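Local coordinates for protein scavenger receptor with C-type lectin type I (Homo sapiens, PDB 2OX8) that recognises the Lewis(x) glycan of leukocyte surfaces through its C-type carbohydrate-recognition domain and probably also acts as a scavenger receptor, at residues S69-N73 and E74-L78; E24-E27 and D28-F32; D117-C120 and E121-N124; R46-Q49 and Q50-K54. All coordinates share one frame; numbering follows the deposited sequence.

Contact 1. Residues S69-N73 and E74-L78; sequences SEREN and EWKWL. With ZN (zinc ion), chain H.
Lys-76 NZ reaches Glu-70 OE1 at 2.6 Å, and Arg-71 NH1 reaches Glu-74 OE1 at 2.7 Å; together the four side chains form a salt-bridge network. Arg-71 and Glu-74 run side by side in the same direction, yet guanidinium and carboxylate are turned 53° apart, so the pair is not a flat two-pronged bridge. Glu-70 divides its carboxylate between two cations: OE1 serves the lysine, while OE2 holds Arg-71 NE at 2.6 Å. The ammonium lies over one face of the guanidinium, offset toward its rim, and the acids around both cations probably offset their mutual repulsion. With CG opposite its carbonyl carbon (chi1 -65°) and the chain extended beyond it, Lys-76 brings its charge to this cluster. These ionic groups lie on the solvent side, where Glu-70 and Arg-71 are exposed.

The compact side is built on the backbone and an indole. Glu-74 N donates to Arg-71 O at 2.9 Å, closing a type II turn, and the buried Trp-75 sets CD1 3.7 Å from Asn-73 C, its ring meeting Trp-88 edge-to-face. Glu-72, inside the turn, bends at chi2 (52°) and binds zinc through OE1 at 2.4 Å and OE2 at 2.6 Å. Asp-68, His-100 and Asp-105 complete this metal site, whose pattern is consistent with the auxiliary calcium site of C-type lectin folds.

Contact 2. Residues E24-E27 and D28-F32; sequences EIFE and DAKLF
Ile-25 O is gripped by two backbone amides: Ala-29 N at 2.7 Å, in a nearly straight bond, and Asp-28 N at 2.8 Å, whose poor angle of 124° makes it weak. Ile-25 is the N-cap residue, and its carbonyl thus starts the helical bonding, which Lys-30 N continues to Phe-26 O at 2.7 Å and Leu-31 N to Glu-27 O at 3.1 Å.

Ahead of the helix, the extended Glu-24 side chain crosses that of Asp-28 at about a right angle. OE1 of Glu-24 comes within 3.3 Å of Asp-28 OD1, with the two carboxylate planes almost perpendicular; this is a meeting of like charges, probably unfavourable unless solvent or a proton eases it. Lys-30 extends fully, CG opposite its own amide nitrogen (chi1 -178°), and its CD lies near both Phe-26 CE2, at 4.1 Å, and the Glu-27 carboxylate. Glu-27 runs beside it, and its OE1 stays 4.3 Å from Lys-30 NZ, beyond a salt bridge though of favourable sign.

On the buried side of helix 26-35, Phe-26 meets Trp-63 of strand 62-67 edge-to-face, and Ala-29 packs against Leu-40 of strand 39-40 and Phe-126 of strand 125-131.

Contact 3. Residues D117-C120 and E121-N124; sequences DFQC and EDVN
Gln-119 lays its amide end beside the following turn, NE2 standing 4.0 Å from Glu-121 CB and equally far from Asp-122 OD1, a separation too long for a bond to the acid. The glutamine and aspartate side chains cross at about a right angle, with their flat ends 57° apart. The amide instead spends its N-H close at hand: NE2 donates to Cys-120 O at 3.1 Å with an angle of 156°, the acceptor lying in the amide plane. CG opposite the backbone N (chi1 178°) sets the extended chain off beside its own carbonyl carbon, towards Cys-120, where the amide meets O, and the bond helps to fix the rotation of the flat end.

The backbone turns sharply here. Glu-121 takes a left-handed conformation, and Asp-122 N comes back towards Gln-119 O at 3.3 Å, a long bond between atoms whose positions are less sure. Phe-118 and Asn-124 approach loosely, CE2 of the ring lying 4.5 Å from ND2 of the amide. The phenyl ring also touches Ser-61.

Cys-120 contributes a different kind of hold. Its SG is joined to Cys-106 at the start of strand 106-109, which pairs with strand 115-118, and its backbone is hydrogen-bonded to Gly-103. The Cys-106 to Cys-120 bridge is one of the disulfides characteristic of the C-type lectin fold. Set beside the sparse side-chain contact across the turn, it suggests that the disulfide and backbone hydrogen bonds do much to hold the chain on its way to strand 125-131.

Contact 4. Residues R46-Q49 and Q50-K54; sequences REEQ and QWIKK. With ZN (zinc ion), chain F.
Helix 46-55 supplies Glu-48 to a zinc site, and the turns of the helix around that residue form this contact. Glu-48 OE1 binds zinc at 2.0 Å, whereas OE2 stays 3.0 Å from the metal, so the carboxylate is held mainly through one oxygen. Its chain is straight throughout, CG lying opposite the backbone N (chi1 -178°), which carries the acid well clear of the helix. Alongside it, pointing the same way, Ile-52 places CD1 4.0 Å from Glu-48 CG and so flanks the aliphatic part of the ligand. Tyr-17 OH is bonded to OE1 and Asn-44 N to OE2, second-shell contacts that would fix the orientation of the carboxylate.

The backbone beneath is regular. Glu-48 O takes Ile-52 N at 2.9 Å in an almost straight bond (170°) and, weakly, Trp-51 N as well; two residues earlier Arg-46 O accepts Gln-50 N at 2.7 Å. Gln-49 bends at chi2, and its OE1 is bonded to Trp-115 NE1. At the exposed end, Arg-46 and Glu-47 meet as charges alone, NE 3.4 Å from OE1, with the oxygen well out of the guanidinium plane.

Phe-42 O and Glu-129, of strand 125-131, share the zinc with Glu-48. Trp-51 stacks on Phe-12 of strand 9-12 and meets Tyr-17 of strand 15-19, while Gln-49 reaches strand 115-118 through Trp-115.

Contacts 1, 2 and 3 adjoin one another, whereas contact 4 lies across the centre of the chain, about 22 to 23 Å from each by their centres. Contacts 2 and 3 are the closest pair, with centres about 10 Å apart: Glu-24 N and Asn-124 O, at 2.9 Å, make a probable hydrogen bond, and Phe-26 CB packs on Cys-120 CB. Contact 1 touches contact 3 where Trp-75 CH2 meets Asp-117 CB at 3.6 Å, and contact 2 where Leu-78 meets Lys-30. The zinc bound in contact 1 is about 8 Å from the side chain of Cys-120 in contact 3; contact 4 serves a separate zinc site.

Contact 1. Residues S69-N73 and E74-L78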
loop_
_atom_site.group_PDB
_atom_site.type_symbol
_atom_site.label_atom_id
_atom_site.label_comp_id
_atom_site.label_asym_id
_atom_site.label_seq_id
_atom_site.Cartn_x
_atom_site.Cartn_y
_atom_site.Cartn_z
ATOM N N SER A 69 -3.164 4.943 11.953
ATOM C CA SER A 69 -2.994 6.255 12.562
ATOM C C SER A 69 -4.263 6.926 13.109
ATOM O O SER A 69 -4.188 7.681 14.078
ATOM C CB SER A 69 -2.321 7.197 11.560
ATOM O OG SER A 69 -3.134 7.381 10.412
ATOM N N GLU A 70 -5.418 6.687 12.498
ATOM C CA GLU A 70 -6.649 7.301 12.998
ATOM C C GLU A 70 -6.886 6.770 14.415
ATOM O O GLU A 70 -7.050 7.534 15.365
ATOM C CB GLU A 70 -7.848 6.933 12.114
ATOM C CG GLU A 70 -9.105 7.759 12.396
ATOM C CD GLU A 70 -10.391 6.929 12.433
ATOM O OE1 GLU A 70 -10.646 6.153 11.479
ATOM O OE2 GLU A 70 -11.156 7.063 13.420
ATOM N N ARG A 71 -6.899 5.444 14.530
ATOM C CA ARG A 71 -7.107 4.753 15.797
ATOM C C ARG A 71 -6.173 3.550 15.864
ATOM O O ARG A 71 -6.364 2.574 15.144
ATOM C CB ARG A 71 -8.547 4.257 15.901
ATOM C CG ARG A 71 -9.601 5.324 15.750
ATOM C CD ARG A 71 -10.961 4.660 15.667
ATOM N NE ARG A 71 -12.029 5.585 15.309
ATOM C CZ ARG A 71 -13.226 5.197 14.888
ATOM N NH1 ARG A 71 -13.503 3.901 14.772
ATOM N NH2 ARG A 71 -14.147 6.104 14.588
ATOM N N GLU A 72 -5.179 3.619 16.743
ATOM C CA GLU A 72 -4.203 2.543 16.905
ATOM C C GLU A 72 -4.791 1.123 16.837
ATOM O O GLU A 72 -5.823 0.830 17.439
ATOM C CB GLU A 72 -3.456 2.736 18.222
ATOM C CG GLU A 72 -2.252 1.827 18.393
ATOM C CD GLU A 72 -1.302 1.884 17.210
ATOM O OE1 GLU A 72 -0.952 3.001 16.760
ATOM O OE2 GLU A 72 -0.900 0.802 16.739
ATOM N N ASN A 73 -4.114 0.260 16.082
ATOM C CA ASN A 73 -4.503 -1.138 15.884
ATOM C C ASN A 73 -5.786 -1.353 15.090
ATOM O O ASN A 73 -6.211 -2.494 14.903
ATOM C CB ASN A 73 -4.626 -1.860 17.223
ATOM C CG ASN A 73 -3.446 -1.605 18.126
ATOM O OD1 ASN A 73 -2.291 -1.687 17.698
ATOM N ND2 ASN A 73 -3.725 -1.298 19.392
ATOM N N GLU A 74 -6.404 -0.265 14.635
ATOM C CA GLU A 74 -7.637 -0.341 13.839
ATOM C C GLU A 74 -7.237 0.017 12.396
ATOM O O GLU A 74 -7.490 1.131 11.917
ATOM C CB GLU A 74 -8.677 0.650 14.405
ATOM C CG GLU A 74 -10.130 0.468 13.927
ATOM C CD GLU A 74 -11.111 1.404 14.653
ATOM O OE1 GLU A 74 -12.247 1.623 14.160
ATOM O OE2 GLU A 74 -10.742 1.918 15.731
ATOM N N TRP A 75 -6.600 -0.939 11.719
ATOM C CA TRP A 75 -6.108 -0.735 10.357
ATOM C C TRP A 75 -7.206 -0.547 9.342
ATOM O O TRP A 75 -8.154 -1.330 9.284
ATOM C CB TRP A 75 -5.165 -1.886 9.939
ATOM C CG TRP A 75 -3.897 -1.864 10.748
ATOM C CD1 TRP A 75 -3.780 -2.163 12.080
ATOM C CD2 TRP A 75 -2.633 -1.302 10.356
ATOM N NE1 TRP A 75 -2.541 -1.798 12.542
ATOM C CE2 TRP A 75 -1.814 -1.271 11.511
ATOM C CE3 TRP A 75 -2.117 -0.817 9.144
ATOM C CZ2 TRP A 75 -0.511 -0.771 11.493
ATOM C CZ3 TRP A 75 -0.815 -0.319 9.127
ATOM C CH2 TRP A 75 -0.027 -0.300 10.297
ATOM N N LYS A 76 -7.060 0.510 8.545
ATOM C CA LYS A 76 -8.032 0.852 7.514
ATOM C C LYS A 76 -7.392 1.393 6.244
ATOM O O LYS A 76 -6.294 1.957 6.262
ATOM C CB LYS A 76 -8.996 1.924 8.025
ATOM C CG LYS A 76 -9.895 1.535 9.176
ATOM C CD LYS A 76 -10.687 2.760 9.585
ATOM C CE LYS A 76 -11.507 2.550 10.843
ATOM N NZ LYS A 76 -11.884 3.883 11.402
ATOM N N TRP A 77 -8.103 1.226 5.137
ATOM C CA TRP A 77 -7.651 1.732 3.857
ATOM C C TRP A 77 -7.993 3.216 3.910
ATOM O O TRP A 77 -8.943 3.590 4.600
ATOM C CB TRP A 77 -8.421 1.053 2.735
ATOM C CG TRP A 77 -8.133 -0.395 2.605
ATOM C CD1 TRP A 77 -9.003 -1.421 2.812
ATOM C CD2 TRP A 77 -6.900 -0.991 2.179
ATOM N NE1 TRP A 77 -8.391 -2.624 2.536
ATOM C CE2 TRP A 77 -7.101 -2.387 2.147
ATOM C CE3 TRP A 77 -5.647 -0.478 1.820
ATOM C CZ2 TRP A 77 -6.098 -3.280 1.771
ATOM C CZ3 TRP A 77 -4.646 -1.371 1.445
ATOM C CH2 TRP A 77 -4.880 -2.756 1.425
ATOM N N LEU A 78 -7.246 4.058 3.199
ATOM C CA LEU A 78 -7.495 5.502 3.225
ATOM C C LEU A 78 -8.958 5.937 2.979
ATOM O O LEU A 78 -9.285 7.112 3.127
ATOM C CB LEU A 78 -6.593 6.215 2.210
ATOM C CG LEU A 78 -5.090 6.047 2.376
ATOM C CD1 LEU A 78 -4.385 6.586 1.147
ATOM C CD2 LEU A 78 -4.620 6.737 3.630
HETATM ZN ZN ZN H . -0.127 2.171 14.690
#

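Contact 2. Residues E24-E27 and D28-F32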
loop_
_atom_site.group_PDB
_atom_site.type_symbol
_atom_site.label_atom_id
_atom_site.label_comp_id
_atom_site.label_asym_id
_atom_site.label_seq_id
_atom_site.Cartn_x
_atom_site.Cartn_y
_atom_site.Cartn_z
ATOM N N GLU A 24 9.660 7.980 -1.259
ATOM C CA GLU A 24 9.323 9.117 -0.414
ATOM C C GLU A 24 8.592 8.748 0.878
ATOM O O GLU A 24 8.233 7.587 1.109
ATOM C CB GLU A 24 8.506 10.143 -1.215
ATOM C CG GLU A 24 9.348 10.836 -2.280
ATOM C CD GLU A 24 8.753 12.120 -2.796
ATOM O OE1 GLU A 24 8.414 12.988 -1.960
ATOM O OE2 GLU A 24 8.645 12.268 -4.037
ATOM N N ILE A 25 8.402 9.747 1.731
ATOM C CA ILE A 25 7.709 9.549 2.996
ATOM C C ILE A 25 6.254 9.177 2.717
ATOM O O ILE A 25 5.662 9.603 1.711
ATOM C CB ILE A 25 7.786 10.828 3.862
ATOM C CG1 ILE A 25 9.177 10.930 4.496
ATOM C CG2 ILE A 25 6.699 10.825 4.934
ATOM C CD1 ILE A 25 9.414 12.238 5.218
ATOM N N PHE A 26 5.673 8.378 3.599
ATOM C CA PHE A 26 4.308 7.957 3.391
ATOM C C PHE A 26 3.418 9.129 3.026
ATOM O O PHE A 26 2.697 9.079 2.027
ATOM C CB PHE A 26 3.760 7.275 4.628
ATOM C CG PHE A 26 2.423 6.641 4.417
ATOM C CD1 PHE A 26 2.325 5.310 4.035
ATOM C CD2 PHE A 26 1.256 7.371 4.605
ATOM C CE1 PHE A 26 1.081 4.716 3.846
ATOM C CE2 PHE A 26 0.004 6.783 4.417
ATOM C CZ PHE A 26 -0.085 5.460 4.038
ATOM N N GLU A 27 3.476 10.196 3.814
ATOM C CA GLU A 27 2.626 11.344 3.538
ATOM C C GLU A 27 2.945 12.025 2.211
ATOM O O GLU A 27 2.072 12.642 1.613
ATOM C CB GLU A 27 2.686 12.358 4.685
ATOM C CG GLU A 27 1.303 12.930 5.057
ATOM C CD GLU A 27 0.455 11.994 5.950
ATOM O OE1 GLU A 27 -0.784 12.183 6.026
ATOM O OE2 GLU A 27 1.025 11.083 6.588
ATOM N N ASP A 28 4.185 11.929 1.740
ATOM C CA ASP A 28 4.527 12.545 0.460
ATOM C C ASP A 28 4.041 11.630 -0.659
ATOM O O ASP A 28 3.626 12.090 -1.725
ATOM C CB ASP A 28 6.034 12.773 0.338
ATOM C CG ASP A 28 6.511 13.972 1.142
ATOM O OD1 ASP A 28 7.669 14.409 0.925
ATOM O OD2 ASP A 28 5.734 14.478 1.990
ATOM N N ALA A 29 4.090 10.327 -0.407
ATOM C CA ALA A 29 3.610 9.370 -1.388
ATOM C C ALA A 29 2.111 9.632 -1.497
ATOM O O ALA A 29 1.540 9.717 -2.595
ATOM C CB ALA A 29 3.864 7.930 -0.909
ATOM N N LYS A 30 1.495 9.766 -0.330
ATOM C CA LYS A 30 0.066 10.021 -0.197
ATOM C C LYS A 30 -0.365 11.213 -1.031
ATOM O O LYS A 30 -1.370 11.157 -1.745
ATOM C CB LYS A 30 -0.258 10.259 1.277
ATOM C CG LYS A 30 -1.721 10.491 1.577
ATOM C CD LYS A 30 -2.061 10.089 3.003
ATOM C CE LYS A 30 -3.482 10.471 3.346
ATOM N NZ LYS A 30 -3.995 9.739 4.539
ATOM N N LEU A 31 0.414 12.289 -0.955
ATOM C CA LEU A 31 0.110 13.511 -1.688
ATOM C C LEU A 31 0.380 13.442 -3.192
ATOM O O LEU A 31 -0.229 14.182 -3.966
ATOM C CB LEU A 31 0.876 14.685 -1.051
ATOM C CG LEU A 31 0.379 15.010 0.375
ATOM C CD1 LEU A 31 1.465 15.719 1.196
ATOM C CD2 LEU A 31 -0.893 15.853 0.275
ATOM N N PHE A 32 1.292 12.567 -3.605
ATOM C CA PHE A 32 1.620 12.416 -5.015
ATOM C C PHE A 32 0.443 11.785 -5.743
ATOM O O PHE A 32 -0.005 12.294 -6.770
ATOM C CB PHE A 32 2.878 11.551 -5.165
ATOM C CG PHE A 32 3.173 11.143 -6.581
ATOM C CD1 PHE A 32 4.203 11.746 -7.288
ATOM C CD2 PHE A 32 2.415 10.144 -7.209
ATOM C CE1 PHE A 32 4.484 11.368 -8.606
ATOM C CE2 PHE A 32 2.683 9.759 -8.518
ATOM C CZ PHE A 32 3.724 10.375 -9.219
#

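Contact 3. Residues D117-C120 and E121-N124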
loop_
_atom_site.group_PDB
_atom_site.type_symbol
_atom_site.label_atom_id
_atom_site.label_comp_id
_atom_site.label_asym_id
_atom_site.label_seq_id
_atom_site.Cartn_x
_atom_site.Cartn_y
_atom_site.Cartn_z
ATOM N N ASP A 117 4.191 -3.610 8.322
ATOM C CA ASP A 117 3.896 -2.263 8.745
ATOM C C ASP A 117 5.207 -1.593 9.094
ATOM O O ASP A 117 5.804 -1.879 10.118
ATOM C CB ASP A 117 2.945 -2.266 9.942
ATOM C CG ASP A 117 3.568 -2.851 11.172
ATOM O OD1 ASP A 117 4.076 -3.989 11.078
ATOM O OD2 ASP A 117 3.549 -2.178 12.226
ATOM N N PHE A 118 5.657 -0.716 8.210
ATOM C CA PHE A 118 6.896 0.014 8.398
ATOM C C PHE A 118 6.554 1.289 9.139
ATOM O O PHE A 118 5.393 1.523 9.490
ATOM C CB PHE A 118 7.499 0.413 7.048
ATOM C CG PHE A 118 7.471 -0.674 6.022
ATOM C CD1 PHE A 118 6.263 -1.154 5.528
ATOM C CD2 PHE A 118 8.658 -1.212 5.533
ATOM C CE1 PHE A 118 6.241 -2.153 4.563
ATOM C CE2 PHE A 118 8.641 -2.214 4.566
ATOM C CZ PHE A 118 7.434 -2.683 4.082
ATOM N N GLN A 119 7.568 2.114 9.383
ATOM C CA GLN A 119 7.326 3.390 10.023
ATOM C C GLN A 119 7.225 4.417 8.910
ATOM O O GLN A 119 7.996 4.392 7.947
ATOM C CB GLN A 119 8.459 3.810 10.961
ATOM C CG GLN A 119 8.161 5.184 11.568
ATOM C CD GLN A 119 9.362 5.856 12.182
ATOM O OE1 GLN A 119 9.776 5.522 13.293
ATOM N NE2 GLN A 119 9.935 6.814 11.458
ATOM N N CYS A 120 6.274 5.327 9.039
ATOM C CA CYS A 120 6.106 6.359 8.038
ATOM C C CYS A 120 7.397 7.172 8.090
ATOM O O CYS A 120 8.307 6.838 8.847
ATOM C CB CYS A 120 4.886 7.196 8.394
ATOM S SG CYS A 120 3.560 6.188 9.154
ATOM N N GLU A 121 7.500 8.229 7.297
ATOM C CA GLU A 121 8.729 9.029 7.297
ATOM C C GLU A 121 9.914 8.210 6.784
ATOM O O GLU A 121 10.967 8.757 6.461
ATOM C CB GLU A 121 9.019 9.590 8.697
ATOM C CG GLU A 121 8.142 10.792 9.046
ATOM C CD GLU A 121 8.535 11.455 10.351
ATOM O OE1 GLU A 121 8.324 10.840 11.419
ATOM O OE2 GLU A 121 9.060 12.594 10.309
ATOM N N ASP A 122 9.737 6.893 6.728
ATOM C CA ASP A 122 10.755 6.018 6.173
ATOM C C ASP A 122 10.491 6.171 4.674
ATOM O O ASP A 122 9.345 6.368 4.256
ATOM C CB ASP A 122 10.517 4.575 6.610
ATOM C CG ASP A 122 11.512 4.104 7.662
ATOM O OD1 ASP A 122 11.911 4.927 8.516
ATOM O OD2 ASP A 122 11.885 2.907 7.640
ATOM N N VAL A 123 11.531 6.093 3.858
ATOM C CA VAL A 123 11.344 6.269 2.427
ATOM C C VAL A 123 11.152 4.935 1.706
ATOM O O VAL A 123 11.841 3.960 1.988
ATOM C CB VAL A 123 12.543 7.045 1.816
ATOM C CG1 VAL A 123 12.274 7.373 0.373
ATOM C CG2 VAL A 123 12.773 8.331 2.586
ATOM N N ASN A 124 10.186 4.898 0.792
ATOM C CA ASN A 124 9.891 3.702 0.016
ATOM C C ASN A 124 9.244 4.100 -1.288
ATOM O O ASN A 124 8.841 5.247 -1.474
ATOM C CB ASN A 124 8.905 2.770 0.735
ATOM C CG ASN A 124 9.462 2.183 2.013
ATOM O OD1 ASN A 124 9.291 2.756 3.091
ATOM N ND2 ASN A 124 10.130 1.036 1.905
#

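Contact 4. Residues R46-Q49 and Q50-K54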
loop_
_atom_site.group_PDB
_atom_site.type_symbol
_atom_site.label_atom_id
_atom_site.label_comp_id
_atom_site.label_asym_id
_atom_site.label_seq_id
_atom_site.Cartn_x
_atom_site.Cartn_y
_atom_site.Cartn_z
ATOM N N ARG A 46 -7.812 -11.375 -3.388
ATOM C CA ARG A 46 -6.585 -12.117 -3.625
ATOM C C ARG A 46 -6.148 -11.972 -5.071
ATOM O O ARG A 46 -4.958 -11.828 -5.341
ATOM C CB ARG A 46 -6.773 -13.601 -3.288
ATOM C CG ARG A 46 -8.029 -14.238 -3.864
ATOM C CD ARG A 46 -7.948 -15.764 -3.819
ATOM N NE ARG A 46 -9.130 -16.409 -4.394
ATOM C CZ ARG A 46 -10.283 -16.569 -3.749
ATOM N NH1 ARG A 46 -10.414 -16.132 -2.503
ATOM N NH2 ARG A 46 -11.302 -17.174 -4.350
ATOM N N GLU A 47 -7.113 -12.001 -5.995
ATOM C CA GLU A 47 -6.808 -11.880 -7.416
ATOM C C GLU A 47 -6.056 -10.597 -7.697
ATOM O O GLU A 47 -5.127 -10.594 -8.504
ATOM C CB GLU A 47 -8.071 -11.898 -8.284
ATOM C CG GLU A 47 -8.894 -13.177 -8.248
ATOM C CD GLU A 47 -9.969 -13.160 -7.160
ATOM O OE1 GLU A 47 -9.641 -13.408 -5.974
ATOM O OE2 GLU A 47 -11.147 -12.884 -7.499
ATOM N N GLU A 48 -6.462 -9.503 -7.054
ATOM C CA GLU A 48 -5.789 -8.229 -7.255
ATOM C C GLU A 48 -4.387 -8.362 -6.660
ATOM O O GLU A 48 -3.397 -8.044 -7.311
ATOM C CB GLU A 48 -6.565 -7.079 -6.582
ATOM C CG GLU A 48 -5.943 -5.690 -6.794
ATOM C CD GLU A 48 -6.696 -4.564 -6.077
ATOM O OE1 GLU A 48 -6.364 -3.378 -6.272
ATOM O OE2 GLU A 48 -7.618 -4.853 -5.311
ATOM N N GLN A 49 -4.312 -8.857 -5.431
ATOM C CA GLN A 49 -3.027 -9.054 -4.755
ATOM C C GLN A 49 -2.074 -9.915 -5.593
ATOM O O GLN A 49 -0.887 -9.633 -5.661
ATOM C CB GLN A 49 -3.246 -9.693 -3.374
ATOM C CG GLN A 49 -1.990 -10.167 -2.672
ATOM C CD GLN A 49 -1.069 -9.045 -2.268
ATOM O OE1 GLN A 49 -1.410 -8.218 -1.418
ATOM N NE2 GLN A 49 0.119 -9.005 -2.876
ATOM N N GLN A 50 -2.586 -10.951 -6.242
ATOM C CA GLN A 50 -1.722 -11.788 -7.074
ATOM C C GLN A 50 -1.235 -11.043 -8.319
ATOM O O GLN A 50 -0.140 -11.304 -8.806
ATOM C CB GLN A 50 -2.448 -13.076 -7.489
ATOM C CG GLN A 50 -2.903 -13.914 -6.289
ATOM C CD GLN A 50 -3.557 -15.236 -6.683
ATOM O OE1 GLN A 50 -4.482 -15.272 -7.504
ATOM N NE2 GLN A 50 -3.081 -16.328 -6.087
ATOM N N TRP A 51 -2.049 -10.117 -8.828
ATOM C CA TRP A 51 -1.689 -9.345 -10.018
ATOM C C TRP A 51 -0.641 -8.306 -9.671
ATOM O O TRP A 51 0.346 -8.136 -10.383
ATOM C CB TRP A 51 -2.904 -8.624 -10.582
ATOM C CG TRP A 51 -2.570 -7.759 -11.748
ATOM C CD1 TRP A 51 -2.349 -8.166 -13.026
ATOM C CD2 TRP A 51 -2.382 -6.329 -11.745
ATOM N NE1 TRP A 51 -2.035 -7.089 -13.827
ATOM C CE2 TRP A 51 -2.046 -5.948 -13.068
ATOM C CE3 TRP A 51 -2.462 -5.336 -10.757
ATOM C CZ2 TRP A 51 -1.787 -4.612 -13.428
ATOM C CZ3 TRP A 51 -2.203 -4.008 -11.119
ATOM C CH2 TRP A 51 -1.869 -3.664 -12.446
ATOM N N ILE A 52 -0.876 -7.605 -8.566
ATOM C CA ILE A 52 0.036 -6.575 -8.111
ATOM C C ILE A 52 1.445 -7.133 -7.958
ATOM O O ILE A 52 2.419 -6.475 -8.328
ATOM C CB ILE A 52 -0.468 -5.968 -6.792
ATOM C CG1 ILE A 52 -1.615 -5.006 -7.097
ATOM C CG2 ILE A 52 0.656 -5.256 -6.062
ATOM C CD1 ILE A 52 -2.291 -4.407 -5.864
ATOM N N LYS A 53 1.542 -8.351 -7.423
ATOM C CA LYS A 53 2.829 -9.026 -7.232
ATOM C C LYS A 53 3.512 -9.339 -8.577
ATOM O O LYS A 53 4.705 -9.104 -8.733
ATOM C CB LYS A 53 2.625 -10.323 -6.434
ATOM C CG LYS A 53 3.862 -11.202 -6.318
ATOM C CD LYS A 53 3.494 -12.600 -5.817
ATOM C CE LYS A 53 4.574 -13.646 -6.162
ATOM N NZ LYS A 53 4.135 -15.074 -5.949
ATOM N N LYS A 54 2.759 -9.866 -9.541
ATOM C CA LYS A 54 3.310 -10.190 -10.860
ATOM C C LYS A 54 3.988 -8.946 -11.440
ATOM O O LYS A 54 5.050 -9.039 -12.050
ATOM C CB LYS A 54 2.207 -10.634 -11.824
ATOM C CG LYS A 54 1.210 -11.628 -11.262
ATOM C CD LYS A 54 1.683 -13.062 -11.395
ATOM C CE LYS A 54 0.752 -14.020 -10.642
ATOM N NZ LYS A 54 0.796 -13.798 -9.152
HETATM ZN ZN ZN F . -7.413 -1.903 -5.472
#